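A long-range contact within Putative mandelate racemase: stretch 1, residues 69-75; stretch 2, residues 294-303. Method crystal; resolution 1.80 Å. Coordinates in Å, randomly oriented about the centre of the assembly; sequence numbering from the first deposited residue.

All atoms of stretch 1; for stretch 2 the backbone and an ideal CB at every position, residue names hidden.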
# COMPACT_ATOMS: atom_id res chain seq x y z
N ASN C 69 -11.98 -38.28 -14.35
CA ASN C 69 -10.84 -37.35 -14.41
C ASN C 69 -11.29 -35.90 -14.41
O ASN C 69 -10.96 -35.14 -15.31
CB ASN C 69 -9.96 -37.66 -15.63
CG ASN C 69 -9.19 -38.95 -15.47
OD1 ASN C 69 -8.93 -39.39 -14.35
ND2 ASN C 69 -8.83 -39.58 -16.58
N THR C 70 -12.07 -35.53 -13.40
CA THR C 70 -12.65 -34.19 -13.37
C THR C 70 -11.59 -33.09 -13.27
O THR C 70 -11.75 -32.06 -13.89
CB THR C 70 -13.67 -34.01 -12.25
OG1 THR C 70 -13.20 -34.66 -11.06
CG2 THR C 70 -15.04 -34.56 -12.66
N GLU C 71 -10.51 -33.32 -12.53
CA GLU C 71 -9.45 -32.30 -12.41
C GLU C 71 -8.76 -32.04 -13.75
O GLU C 71 -8.61 -30.88 -14.17
CB GLU C 71 -8.42 -32.68 -11.33
CG GLU C 71 -8.94 -32.56 -9.90
CD GLU C 71 -9.20 -31.12 -9.44
OE1 GLU C 71 -8.55 -30.17 -9.95
OE2 GLU C 71 -10.04 -30.93 -8.55
N ALA C 72 -8.38 -33.12 -14.43
CA ALA C 72 -7.68 -33.01 -15.72
C ALA C 72 -8.58 -32.41 -16.78
O ALA C 72 -8.13 -31.62 -17.61
CB ALA C 72 -7.17 -34.38 -16.18
N ILE C 73 -9.85 -32.81 -16.79
CA ILE C 73 -10.76 -32.28 -17.79
C ILE C 73 -11.00 -30.77 -17.55
O ILE C 73 -11.01 -30.00 -18.50
CB ILE C 73 -12.10 -33.06 -17.85
CG1 ILE C 73 -11.86 -34.50 -18.35
CG2 ILE C 73 -13.09 -32.32 -18.77
CD1 ILE C 73 -13.04 -35.45 -18.05
N TRP C 74 -11.19 -30.38 -16.29
CA TRP C 74 -11.41 -28.97 -15.96
C TRP C 74 -10.22 -28.17 -16.45
O TRP C 74 -10.38 -27.14 -17.09
CB TRP C 74 -11.57 -28.79 -14.44
CG TRP C 74 -12.36 -27.55 -14.02
CD1 TRP C 74 -13.67 -27.50 -13.60
CD2 TRP C 74 -11.88 -26.20 -13.97
NE1 TRP C 74 -14.03 -26.21 -13.28
CE2 TRP C 74 -12.95 -25.39 -13.50
CE3 TRP C 74 -10.65 -25.59 -14.26
CZ2 TRP C 74 -12.82 -24.00 -13.34
CZ3 TRP C 74 -10.52 -24.20 -14.09
CH2 TRP C 74 -11.60 -23.42 -13.64
N GLU C 75 -9.01 -28.67 -16.17
CA GLU C 75 -7.80 -27.96 -16.58
C GLU C 75 -7.64 -27.95 -18.11
O GLU C 75 -7.17 -26.96 -18.66
CB GLU C 75 -6.56 -28.56 -15.89
CG GLU C 75 -5.22 -27.84 -16.19
CD GLU C 75 -4.98 -26.55 -15.38
OE1 GLU C 75 -5.88 -26.07 -14.66
OE2 GLU C 75 -3.85 -25.99 -15.48
N UNK C 294 -19.93 -20.93 -12.05
CA UNK C 294 -18.67 -20.69 -11.33
C UNK C 294 -17.58 -21.71 -11.68
O UNK C 294 -16.41 -21.48 -11.39
CB UNK C 294 -18.92 -20.72 -9.82
N UNK C 295 -17.97 -22.83 -12.27
CA UNK C 295 -17.04 -23.90 -12.67
C UNK C 295 -17.44 -25.29 -12.19
O UNK C 295 -16.61 -26.20 -12.17
CB UNK C 295 -15.64 -23.58 -12.14
N UNK C 296 -18.71 -25.48 -11.80
CA UNK C 296 -19.18 -26.82 -11.43
C UNK C 296 -18.88 -27.15 -9.98
O UNK C 296 -18.38 -26.29 -9.23
CB UNK C 296 -18.54 -27.87 -12.34
N UNK C 297 -19.18 -28.38 -9.57
CA UNK C 297 -18.81 -28.86 -8.22
C UNK C 297 -17.32 -28.66 -7.91
O UNK C 297 -16.96 -28.28 -6.81
CB UNK C 297 -19.16 -30.34 -8.08
N UNK C 298 -16.48 -28.95 -8.90
CA UNK C 298 -15.02 -28.92 -8.73
C UNK C 298 -14.57 -27.53 -8.28
O UNK C 298 -13.82 -27.37 -7.30
CB UNK C 298 -14.32 -29.31 -10.03
N UNK C 299 -15.06 -26.52 -8.98
CA UNK C 299 -14.63 -25.15 -8.72
C UNK C 299 -15.39 -24.51 -7.57
O UNK C 299 -14.82 -23.74 -6.80
CB UNK C 299 -14.80 -24.30 -9.98
N UNK C 300 -16.69 -24.81 -7.45
CA UNK C 300 -17.48 -24.34 -6.29
C UNK C 300 -16.76 -24.68 -4.99
O UNK C 300 -16.63 -23.83 -4.10
CB UNK C 300 -18.88 -24.96 -6.29
N UNK C 301 -16.28 -25.91 -4.88
CA UNK C 301 -15.58 -26.37 -3.69
C UNK C 301 -14.32 -25.54 -3.44
O UNK C 301 -14.07 -25.10 -2.32
CB UNK C 301 -15.22 -27.85 -3.83
N UNK C 302 -13.54 -25.33 -4.50
CA UNK C 302 -12.32 -24.51 -4.40
C UNK C 302 -12.61 -23.07 -3.97
O UNK C 302 -11.88 -22.49 -3.16
CB UNK C 302 -11.59 -24.50 -5.74
N UNK C 303 -13.69 -22.51 -4.50
CA UNK C 303 -14.09 -21.15 -4.12
C UNK C 303 -14.52 -21.10 -2.66
O UNK C 303 -14.06 -20.25 -1.91
CB UNK C 303 -15.22 -20.65 -5.02

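Stretch 1 presents one face of helix 70-75 to the second stretch, with T70, E71 and W74 offering a hydroxyl, a carboxylate and an indole whose NE1 needs an acceptor. The axis of helix 296-303 crosses that of helix 70-75 at nearly a right angle, 10.4 Å away at closest approach, so contact is concentrated in a few positions.

At position 294 CA-to-CB points sideways and the ideal CB has nothing of stretch 1 within 5.5 Å. Stretch 1 therefore leaves the choice open; the residue is C294, which makes no contact with it.

Position 295 is far more restrictive. Its phi/psi of 129/18 would jam a CB against the carbonyl O of the preceding residue, and the ideal CB also lies 3.1 Å from W74 CZ2, too tight against the indole. Both arguments call for glycine, and G295 is found. Its backbone does the work: W74 NE1 donates a hydrogen bond to G295 O at 2.8 Å, with the acceptor at the ring edge, near the ring plane, where the N-H points.

At position 296, phi/psi of 85/-175 again sets a CB against the preceding carbonyl O. The ideal CB is 4.9 Å from W74 NE1, so the backbone rather than the indole demands glycine, and G296 meets it. Position 297 points sideways into space that stretch 1 does not fill; many residues would suit, and F297 leads its ring away.

Position 298 faces stretch 1 squarely. The CA of position 298 is 7.4 Å from T70 CA, the closest CA pair across the two stretches. The ideal CB of position 298 is 4.1 Å from W74 CD1, 4.8 Å from E71 OE2 and 5.2 Å from T70 CB. A small or medium side chain fits this space; alanine, serine, valine or threonine would be reasonable, with a hydroxyl favoured by the polar groups nearby. T298 places CG2 3.5 Å from E71 OE2 and OG1 3.9 Å from T70 CB. One water links the three side chains, its O lying 2.7 Å from T70 OG1 and donating to T298 OG1 at 2.8 Å and to E71 OE2 at 3.2 Å.

Position 299 also points toward stretch 1, its ideal CB 3.9 Å from W74 NE1. A flexible side chain, whether aliphatic or polar, could extend along the indole. In E299, chi1 is t and chi2 p, and OE1 sits over one face of the ring, 3.3 Å from W74 CZ2; both carboxylate oxygens are hydrogen-bonded elsewhere in the structure.

Positions 300 and 301 are out of reach and stretch 1 does not constrain them; they are F300 and K301.

At position 302 CA-to-CB points toward stretch 1, but no atom lies within 5.5 Å of the ideal CB. A long side chain could cross the gap, and the E71 carboxylate favours lysine or arginine. K302, extended from chi2 through chi4, forms a salt bridge in which NZ donates to E71 OE1 at 2.8 Å.

Position 303 is again out of reach, and I303 makes no contact with stretch 1.

Stretch 2, residues 294-303: CGGFTEFKKI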
# COMPACT_ATOMS: atom_id res chain seq x y z
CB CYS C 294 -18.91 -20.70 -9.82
SG CYS C 294 -19.04 -22.36 -9.12
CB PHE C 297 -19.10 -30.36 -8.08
CG PHE C 297 -20.56 -30.71 -7.96
CD1 PHE C 297 -21.17 -31.48 -8.95
CD2 PHE C 297 -21.30 -30.31 -6.86
CE1 PHE C 297 -22.51 -31.85 -8.84
CE2 PHE C 297 -22.65 -30.67 -6.75
CZ PHE C 297 -23.24 -31.43 -7.74
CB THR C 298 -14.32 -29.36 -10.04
OG1 THR C 298 -14.66 -30.72 -10.31
CG2 THR C 298 -12.79 -29.24 -9.93
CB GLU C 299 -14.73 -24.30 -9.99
CG GLU C 299 -13.98 -22.96 -9.91
CD GLU C 299 -12.47 -23.09 -10.08
OE1 GLU C 299 -11.95 -24.22 -10.16
OE2 GLU C 299 -11.80 -22.04 -10.15
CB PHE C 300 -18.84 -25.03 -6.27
CG PHE C 300 -19.75 -24.57 -5.15
CD1 PHE C 300 -20.74 -23.61 -5.40
CD2 PHE C 300 -19.67 -25.13 -3.87
CE1 PHE C 300 -21.61 -23.20 -4.39
CE2 PHE C 300 -20.53 -24.70 -2.84
CZ PHE C 300 -21.50 -23.75 -3.11
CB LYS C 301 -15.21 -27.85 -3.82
CG LYS C 301 -14.95 -28.54 -2.49
CD LYS C 301 -15.18 -30.03 -2.58
CE LYS C 301 -14.12 -30.81 -1.83
NZ LYS C 301 -14.08 -30.45 -0.38
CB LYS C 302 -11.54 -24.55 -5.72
CG LYS C 302 -11.11 -25.99 -6.13
CD LYS C 302 -10.34 -26.05 -7.46
CE LYS C 302 -10.07 -27.53 -7.84
NZ LYS C 302 -9.33 -27.65 -9.13
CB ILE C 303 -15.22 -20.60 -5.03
CG1 ILE C 303 -14.70 -20.43 -6.47
CG2 ILE C 303 -15.74 -19.26 -4.47
CD1 ILE C 303 -15.82 -20.43 -7.54
O HOH W 1 -12.65 -32.50 -9.57
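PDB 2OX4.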